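Local coordinates for FAD-binding oxidoreductase (Gulosibacter chungangensis, PDB 7PBG), which oxidises 4-ethylphenol by dehydrogenation of its alkyl side chain to 4-vinylphenol, using a covalently bound FAD cofactor, at the interface of chains A and B. Residues are numbered along the deposited sequence; one frame, centred on the assembly and turned at random. Chains: chain A/B, FAD-binding oxidoreductase.

Contact 1: the interface of chains A and B. Residues chain A 219, 222-223, 225, 501, 504, 521; chain B 212, 214, 216.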
loop_
_atom_site.group_PDB
_atom_site.type_symbol
_atom_site.label_atom_id
_atom_site.label_comp_id
_atom_site.label_asym_id
_atom_site.label_seq_id
_atom_site.Cartn_x
_atom_site.Cartn_y
_atom_site.Cartn_z
ATOM N N LEU A 219 -5.251 -3.793 -7.533
ATOM C CA LEU A 219 -5.930 -4.737 -8.455
ATOM C C LEU A 219 -5.153 -4.867 -9.758
ATOM O O LEU A 219 -5.309 -5.881 -10.426
ATOM C CB LEU A 219 -7.320 -4.242 -8.812
ATOM C CG LEU A 219 -8.381 -4.353 -7.745
ATOM C CD1 LEU A 219 -9.726 -4.106 -8.406
ATOM C CD2 LEU A 219 -8.329 -5.707 -7.097
ATOM N N GLN A 222 0.126 -7.654 -11.270
ATOM C CA GLN A 222 0.194 -9.081 -11.682
ATOM C C GLN A 222 -1.197 -9.584 -12.056
ATOM O O GLN A 222 -1.613 -10.683 -11.640
ATOM C CB GLN A 222 0.768 -9.937 -10.565
ATOM C CG GLN A 222 2.235 -9.662 -10.274
ATOM C CD GLN A 222 2.810 -10.675 -9.309
ATOM O OE1 GLN A 222 2.109 -11.599 -8.884
ATOM N NE2 GLN A 222 4.033 -10.449 -8.834
ATOM N N SER A 223 -1.903 -8.816 -12.838
ATOM C CA SER A 223 -3.306 -9.166 -13.151
ATOM C C SER A 223 -3.578 -8.808 -14.595
ATOM O O SER A 223 -2.680 -8.310 -15.309
ATOM C CB SER A 223 -4.241 -8.431 -12.192
ATOM O OG SER A 223 -4.126 -7.036 -12.465
ATOM N N PHE A 225 -6.583 -6.933 -15.749
ATOM C CA PHE A 225 -7.840 -6.177 -15.531
ATOM C C PHE A 225 -7.835 -4.842 -16.281
ATOM O O PHE A 225 -8.904 -4.253 -16.519
ATOM C CB PHE A 225 -8.062 -5.912 -14.049
ATOM C CG PHE A 225 -8.167 -7.128 -13.171
ATOM C CD1 PHE A 225 -8.495 -8.379 -13.680
ATOM C CD2 PHE A 225 -7.850 -7.018 -11.833
ATOM C CE1 PHE A 225 -8.595 -9.469 -12.831
ATOM C CE2 PHE A 225 -7.932 -8.109 -10.991
ATOM C CZ PHE A 225 -8.312 -9.322 -11.501
ATOM N N HIS A 501 -10.316 -13.673 -7.512
ATOM C CA HIS A 501 -9.643 -13.031 -8.671
ATOM C C HIS A 501 -10.538 -13.201 -9.878
ATOM O O HIS A 501 -10.707 -12.213 -10.616
ATOM C CB HIS A 501 -8.277 -13.638 -8.931
ATOM C CG HIS A 501 -7.318 -13.367 -7.844
ATOM N ND1 HIS A 501 -6.191 -14.121 -7.697
ATOM C CD2 HIS A 501 -7.338 -12.481 -6.836
ATOM C CE1 HIS A 501 -5.527 -13.675 -6.654
ATOM N NE2 HIS A 501 -6.192 -12.685 -6.110
ATOM N N ILE A 504 -13.631 -10.932 -9.950
ATOM C CA ILE A 504 -13.212 -9.557 -10.334
ATOM C C ILE A 504 -12.932 -9.526 -11.847
ATOM O O ILE A 504 -13.354 -8.559 -12.525
ATOM C CB ILE A 504 -12.020 -9.063 -9.497
ATOM C CG1 ILE A 504 -12.396 -8.960 -8.021
ATOM C CG2 ILE A 504 -11.470 -7.750 -10.047
ATOM C CD1 ILE A 504 -11.200 -8.943 -7.102
ATOM N N ILE A 521 -5.365 -16.483 -13.492
ATOM C CA ILE A 521 -6.715 -15.841 -13.535
ATOM C C ILE A 521 -7.308 -16.036 -14.922
ATOM O O ILE A 521 -6.932 -15.310 -15.886
ATOM C CB ILE A 521 -6.677 -14.363 -13.106
ATOM C CG1 ILE A 521 -5.976 -14.198 -11.771
ATOM C CG2 ILE A 521 -8.064 -13.756 -13.103
ATOM C CD1 ILE A 521 -5.591 -12.771 -11.466
ATOM N N LEU B 212 0.880 -14.279 -5.467
ATOM C CA LEU B 212 0.743 -14.264 -6.909
ATOM C C LEU B 212 -0.588 -13.601 -7.250
ATOM O O LEU B 212 -1.666 -14.092 -6.821
ATOM C CB LEU B 212 0.804 -15.679 -7.453
ATOM C CG LEU B 212 0.964 -15.699 -8.961
ATOM C CD1 LEU B 212 2.376 -15.297 -9.373
ATOM C CD2 LEU B 212 0.586 -17.067 -9.488
ATOM N N PRO B 214 -3.203 -10.016 -7.920
ATOM C CA PRO B 214 -3.494 -8.684 -7.396
ATOM C C PRO B 214 -3.512 -8.601 -5.872
ATOM O O PRO B 214 -3.794 -9.579 -5.188
ATOM C CB PRO B 214 -4.868 -8.342 -7.958
ATOM C CG PRO B 214 -5.496 -9.687 -8.319
ATOM C CD PRO B 214 -4.346 -10.595 -8.648
ATOM N N ILE B 216 -5.465 -7.200 -2.931
ATOM C CA ILE B 216 -6.902 -6.864 -2.826
ATOM C C ILE B 216 -7.282 -6.365 -1.438
ATOM O O ILE B 216 -8.451 -6.035 -1.292
ATOM C CB ILE B 216 -7.793 -8.040 -3.265
ATOM C CG1 ILE B 216 -7.664 -9.262 -2.356
ATOM C CG2 ILE B 216 -7.477 -8.385 -4.703
ATOM C CD1 ILE B 216 -8.628 -10.363 -2.760
HETATM O O HOH W 1 -5.320 -11.392 -3.938
#

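Contact 2: the interface of chains A and B. Residues chain A 165, 401, 437, 439, 476; chain B 208.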
loop_
_atom_site.group_PDB
_atom_site.type_symbol
_atom_site.label_atom_id
_atom_site.label_comp_id
_atom_site.label_asym_id
_atom_site.label_seq_id
_atom_site.Cartn_x
_atom_site.Cartn_y
_atom_site.Cartn_z
ATOM N N HIS A 165 4.910 -5.838 -9.201
ATOM C CA HIS A 165 5.382 -5.730 -7.808
ATOM C C HIS A 165 6.881 -5.950 -7.814
ATOM O O HIS A 165 7.432 -6.625 -6.913
ATOM C CB HIS A 165 4.661 -6.708 -6.827
ATOM C CG HIS A 165 4.702 -6.229 -5.398
ATOM N ND1 HIS A 165 5.783 -6.467 -4.552
ATOM C CD2 HIS A 165 3.806 -5.545 -4.653
ATOM C CE1 HIS A 165 5.527 -5.957 -3.356
ATOM N NE2 HIS A 165 4.314 -5.405 -3.398
ATOM N N VAL A 401 8.785 -16.405 -0.663
ATOM C CA VAL A 401 8.795 -15.491 0.488
ATOM C C VAL A 401 8.470 -16.336 1.722
ATOM O O VAL A 401 7.671 -17.266 1.636
ATOM C CB VAL A 401 7.826 -14.315 0.297
ATOM C CG1 VAL A 401 6.389 -14.728 0.067
ATOM C CG2 VAL A 401 7.956 -13.299 1.426
ATOM N N GLU A 437 9.890 -9.652 6.176
ATOM C CA GLU A 437 9.721 -10.881 5.366
ATOM C C GLU A 437 11.065 -11.250 4.792
ATOM O O GLU A 437 11.899 -10.335 4.586
ATOM C CB GLU A 437 8.625 -10.689 4.318
ATOM C CG GLU A 437 9.045 -10.057 3.007
ATOM C CD GLU A 437 9.455 -8.608 2.963
ATOM O OE1 GLU A 437 9.671 -8.002 4.041
ATOM O OE2 GLU A 437 9.678 -8.118 1.838
ATOM N N HIS A 439 12.889 -13.042 1.482
ATOM C CA HIS A 439 12.927 -13.587 0.123
ATOM C C HIS A 439 14.157 -14.463 -0.094
ATOM O O HIS A 439 15.288 -14.110 0.331
ATOM C CB HIS A 439 12.959 -12.430 -0.887
ATOM C CG HIS A 439 11.858 -11.461 -0.700
ATOM N ND1 HIS A 439 10.682 -11.536 -1.434
ATOM C CD2 HIS A 439 11.731 -10.397 0.120
ATOM C CE1 HIS A 439 9.881 -10.548 -1.083
ATOM N NE2 HIS A 439 10.506 -9.841 -0.135
ATOM N N TYR A 476 5.461 -15.365 -5.190
ATOM C CA TYR A 476 4.546 -14.221 -5.435
ATOM C C TYR A 476 4.846 -13.539 -6.773
ATOM O O TYR A 476 4.261 -12.525 -7.010
ATOM C CB TYR A 476 4.728 -13.196 -4.322
ATOM C CG TYR A 476 6.161 -12.790 -4.172
ATOM C CD1 TYR A 476 6.721 -11.829 -5.000
ATOM C CD2 TYR A 476 6.995 -13.480 -3.316
ATOM C CE1 TYR A 476 8.073 -11.548 -4.941
ATOM C CE2 TYR A 476 8.340 -13.187 -3.222
ATOM C CZ TYR A 476 8.881 -12.232 -4.062
ATOM O OH TYR A 476 10.208 -11.940 -3.975
ATOM N N TYR B 208 4.254 -10.116 4.657
ATOM C CA TYR B 208 4.471 -9.687 3.253
ATOM C C TYR B 208 3.090 -9.459 2.633
ATOM O O TYR B 208 2.339 -10.417 2.519
ATOM C CB TYR B 208 5.227 -10.765 2.464
ATOM C CG TYR B 208 5.426 -10.417 1.021
ATOM C CD1 TYR B 208 6.205 -9.350 0.652
ATOM C CD2 TYR B 208 4.739 -11.108 0.024
ATOM C CE1 TYR B 208 6.374 -8.993 -0.677
ATOM C CE2 TYR B 208 4.887 -10.757 -1.305
ATOM C CZ TYR B 208 5.699 -9.701 -1.662
ATOM O OH TYR B 208 5.828 -9.374 -2.982
#

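Contact 3: the interface of chains A and B. Residues chain A 121-122, 172, 234-236; chain B 267, 436.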
loop_
_atom_site.group_PDB
_atom_site.type_symbol
_atom_site.label_atom_id
_atom_site.label_comp_id
_atom_site.label_asym_id
_atom_site.label_seq_id
_atom_site.Cartn_x
_atom_site.Cartn_y
_atom_site.Cartn_z
ATOM N N LEU A 121 7.314 18.343 -4.393
ATOM C CA LEU A 121 6.499 17.239 -3.848
ATOM C C LEU A 121 7.138 15.892 -4.241
ATOM O O LEU A 121 6.522 14.861 -3.984
ATOM C CB LEU A 121 5.072 17.379 -4.372
ATOM C CG LEU A 121 4.377 18.658 -3.900
ATOM C CD1 LEU A 121 2.933 18.697 -4.369
ATOM C CD2 LEU A 121 4.453 18.800 -2.395
ATOM N N ALA A 122 8.340 15.903 -4.803
ATOM C CA ALA A 122 9.215 14.712 -4.980
ATOM C C ALA A 122 8.489 13.569 -5.667
ATOM O O ALA A 122 8.302 12.491 -5.040
ATOM C CB ALA A 122 9.734 14.238 -3.671
ATOM N N TYR A 172 13.450 3.362 -1.070
ATOM C CA TYR A 172 12.226 3.314 -1.937
ATOM C C TYR A 172 12.177 2.023 -2.766
ATOM O O TYR A 172 11.525 2.038 -3.831
ATOM C CB TYR A 172 12.128 4.572 -2.821
ATOM C CG TYR A 172 11.520 5.773 -2.147
ATOM C CD1 TYR A 172 11.879 6.155 -0.855
ATOM C CD2 TYR A 172 10.564 6.530 -2.782
ATOM C CE1 TYR A 172 11.310 7.263 -0.251
ATOM C CE2 TYR A 172 9.972 7.631 -2.182
ATOM C CZ TYR A 172 10.381 8.023 -0.927
ATOM O OH TYR A 172 9.780 9.119 -0.381
ATOM N N GLN A 234 6.439 8.220 -6.874
ATOM C CA GLN A 234 7.052 9.134 -5.856
ATOM C C GLN A 234 8.554 8.810 -5.744
ATOM O O GLN A 234 8.926 7.639 -5.894
ATOM C CB GLN A 234 6.267 8.976 -4.560
ATOM C CG GLN A 234 4.837 9.405 -4.750
ATOM C CD GLN A 234 3.957 9.182 -3.564
ATOM O OE1 GLN A 234 4.315 8.463 -2.634
ATOM N NE2 GLN A 234 2.822 9.841 -3.601
ATOM N N LEU A 235 9.392 9.830 -5.563
ATOM C CA LEU A 235 10.848 9.732 -5.668
ATOM C C LEU A 235 11.476 10.229 -4.383
ATOM O O LEU A 235 11.104 11.277 -3.888
ATOM C CB LEU A 235 11.372 10.586 -6.848
ATOM C CG LEU A 235 10.849 10.240 -8.233
ATOM C CD1 LEU A 235 11.545 11.105 -9.319
ATOM C CD2 LEU A 235 11.041 8.756 -8.523
ATOM N N MET A 236 12.432 9.474 -3.913
ATOM C CA MET A 236 13.118 9.822 -2.658
ATOM C C MET A 236 13.832 11.135 -2.863
ATOM O O MET A 236 14.636 11.310 -3.802
ATOM C CB MET A 236 14.089 8.715 -2.230
ATOM C CG MET A 236 14.729 8.981 -0.892
ATOM S SD MET A 236 15.615 7.477 -0.405
ATOM C CE MET A 236 17.033 8.156 0.451
ATOM N N ILE B 267 9.202 15.767 4.019
ATOM C CA ILE B 267 9.035 14.967 2.771
ATOM C C ILE B 267 10.130 13.891 2.710
ATOM O O ILE B 267 9.918 12.845 2.048
ATOM C CB ILE B 267 9.042 15.879 1.532
ATOM C CG1 ILE B 267 8.645 15.101 0.278
ATOM C CG2 ILE B 267 10.377 16.555 1.450
ATOM C CD1 ILE B 267 8.015 15.961 -0.770
ATOM N N ARG B 436 3.629 13.811 1.171
ATOM C CA ARG B 436 3.542 14.670 -0.022
ATOM C C ARG B 436 2.160 15.281 -0.175
ATOM O O ARG B 436 2.032 16.120 -1.061
ATOM C CB ARG B 436 3.829 13.868 -1.297
ATOM C CG ARG B 436 5.220 13.258 -1.257
ATOM C CD ARG B 436 5.356 12.324 -2.418
ATOM N NE ARG B 436 6.726 12.037 -2.677
ATOM C CZ ARG B 436 7.498 11.215 -1.986
ATOM N NH1 ARG B 436 7.045 10.534 -0.944
ATOM N NH2 ARG B 436 8.757 11.082 -2.314
HETATM O O HOH W 2 4.237 9.787 -0.291
HETATM O O HOH W 3 10.734 10.201 1.699
#

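Contact 1: the interface of chains A and B
The segment of chain B around B:Pro214, part of a loop, docks against helix 492-508 and the 3-10 turn 217-220 of chain A, a mainly apolar ring-in-pocket contact within the two-fold interface. B:Pro214 carries it. Its CD sits over the middle of the imidazole face of A:His501, 3.8 Å from the ring centroid, in a CH-pi contact. On the same pyrrolidine, CD also meets the CD1 tip of A:Ile521 at 3.8 Å, CG comes 3.9 Å from CE2 at the rim of the A:Phe225 ring, and CB rests near the backbone of A:Leu219. The A:Phe225 ring is itself held between A:Ile504 CG2 on one face and A:Ser223 CB on the other. A:Ser223 turns OG between its backbone N and carbonyl carbon (chi1 66°), from where it bonds to a lone pair of A:Leu219 O at 2.6 Å and probably steadies the turn. Farther along, CG2 of B:Ile216 meets CD2 of A:Leu219 at 3.7 Å, the two side chains crossing nearly at right angles. In the imidazole plane, A:His501 NE2 bonds to a water at 2.7 Å, nearly straight at 175°, and this water reaches B:Pro214 O. The site thus joins the two subunits by apolar shape fit, supplemented by a water bridge.

Contact 2: the interface of chains A and B
With CG anti to the backbone N (chi1 178°), B:Tyr208 extends its ring away from its own loop and into a pocket of chain A, while A:Tyr476, whose CG lies between its backbone N and carbonyl carbon, turns its ring face toward the incoming phenol. The insertion buries 124 Å² of B:Tyr208, a case of one aromatic residue filling a socket built by its partner. The two tyrosine side chains cross at about a right angle, with B:Tyr208 CE2 3.7 Å from A:Tyr476 CG. B:Tyr208 CZ lies above one face of the A:Tyr476 ring, offset toward its rim, and B:Tyr208 OH is 3.3 Å from A:Tyr476 CD1. A:His165 comes from the opposite direction, bringing ND1 to 3.3 Å from B:Tyr208 OH. A:His439 meets the B:Tyr208 ring edge-to-face, its plane at 89° and its CE1 3.9 Å from B:Tyr208 CE1. Nearer the base of the ring, A:Val401 brings CG2 to 3.9 Å from B:Tyr208 CG. A:Glu437, bent at chi2, crosses the tyrosine at a slant, A:Glu437 CG 3.8 Å from B:Tyr208 CD1 and its carboxylate roughly parallel to the ring. The partner's tyrosine thus packs against A:Tyr476, which probably lines the active site. A:His439 ND1 shares a 2.6 Å hydrogen bond with A:Tyr476 OH, which should restrict the imidazole's rotation. A:His439 NE2 donates to A:Glu437 OE2 at 2.7 Å, on the anti side, 30° out of the carboxylate plane.

Contact 3: the interface of chains A and B
The phenol oxygen of A:Tyr172 is gripped end-on by the guanidinium of B:Arg436, whose NH2 lies 2.9 Å and NH1 3.1 Å from A:Tyr172 OH, in the guanidinium plane. Ring and guanidinium planes stand 68° apart. In this polar cross-subunit contact the arginine of one chain is received by that hydroxyl and by backbone carbonyls of the other, joining the subunits. Approached side-on, A:Ala122 O takes two bonds: B:Arg436 NE, at 2.9 Å, comes from above the carbonyl plane, whereas NH2 uses an in-plane lone pair. B:Arg436 NH2 also donates to A:Leu235 O at 2.8 Å, a bent bond (123° at H) from well above that carbonyl plane. An arginine chain extended from CG to NE carries the guanidinium to these acceptors on chain A. The in-plane bonds and the packing of A:Gln234 CB, 3.6 Å above the guanidinium centre with its amide nearly parallel at 14°, together should hold its plane. A positive charge here would probably be stabilised by the carbonyl dipoles. B:Ile267 sets CD1 3.7 Å from A:Leu121 CA and also touches the A:Ala122 methyl. Waters extend the network: one links B:Arg436 NH1 to A:Gln234 OE1, another A:Tyr172 OH to B:Ile267, whose backbone O lies 2.8 Å from that water.

Measured between the centres of their C-alpha atoms, contact 1 and contact 2 are about 16 Å apart, contact 2 and contact 3 about 23 Å, and contact 1 and contact 3 about 27 Å. The loop of chain B running from residue 208 to 216 supplies both contact 1 and contact 2, placing two footholds on one stretch. A:Glu437 of contact 2 follows in sequence the arginine that serves the symmetry twin of contact 3, so in each chain adjacent residues serve two contacts. Two-fold symmetry repeats all three, so apolar packing and polar bonding recur along what may be the dimer interface in solution.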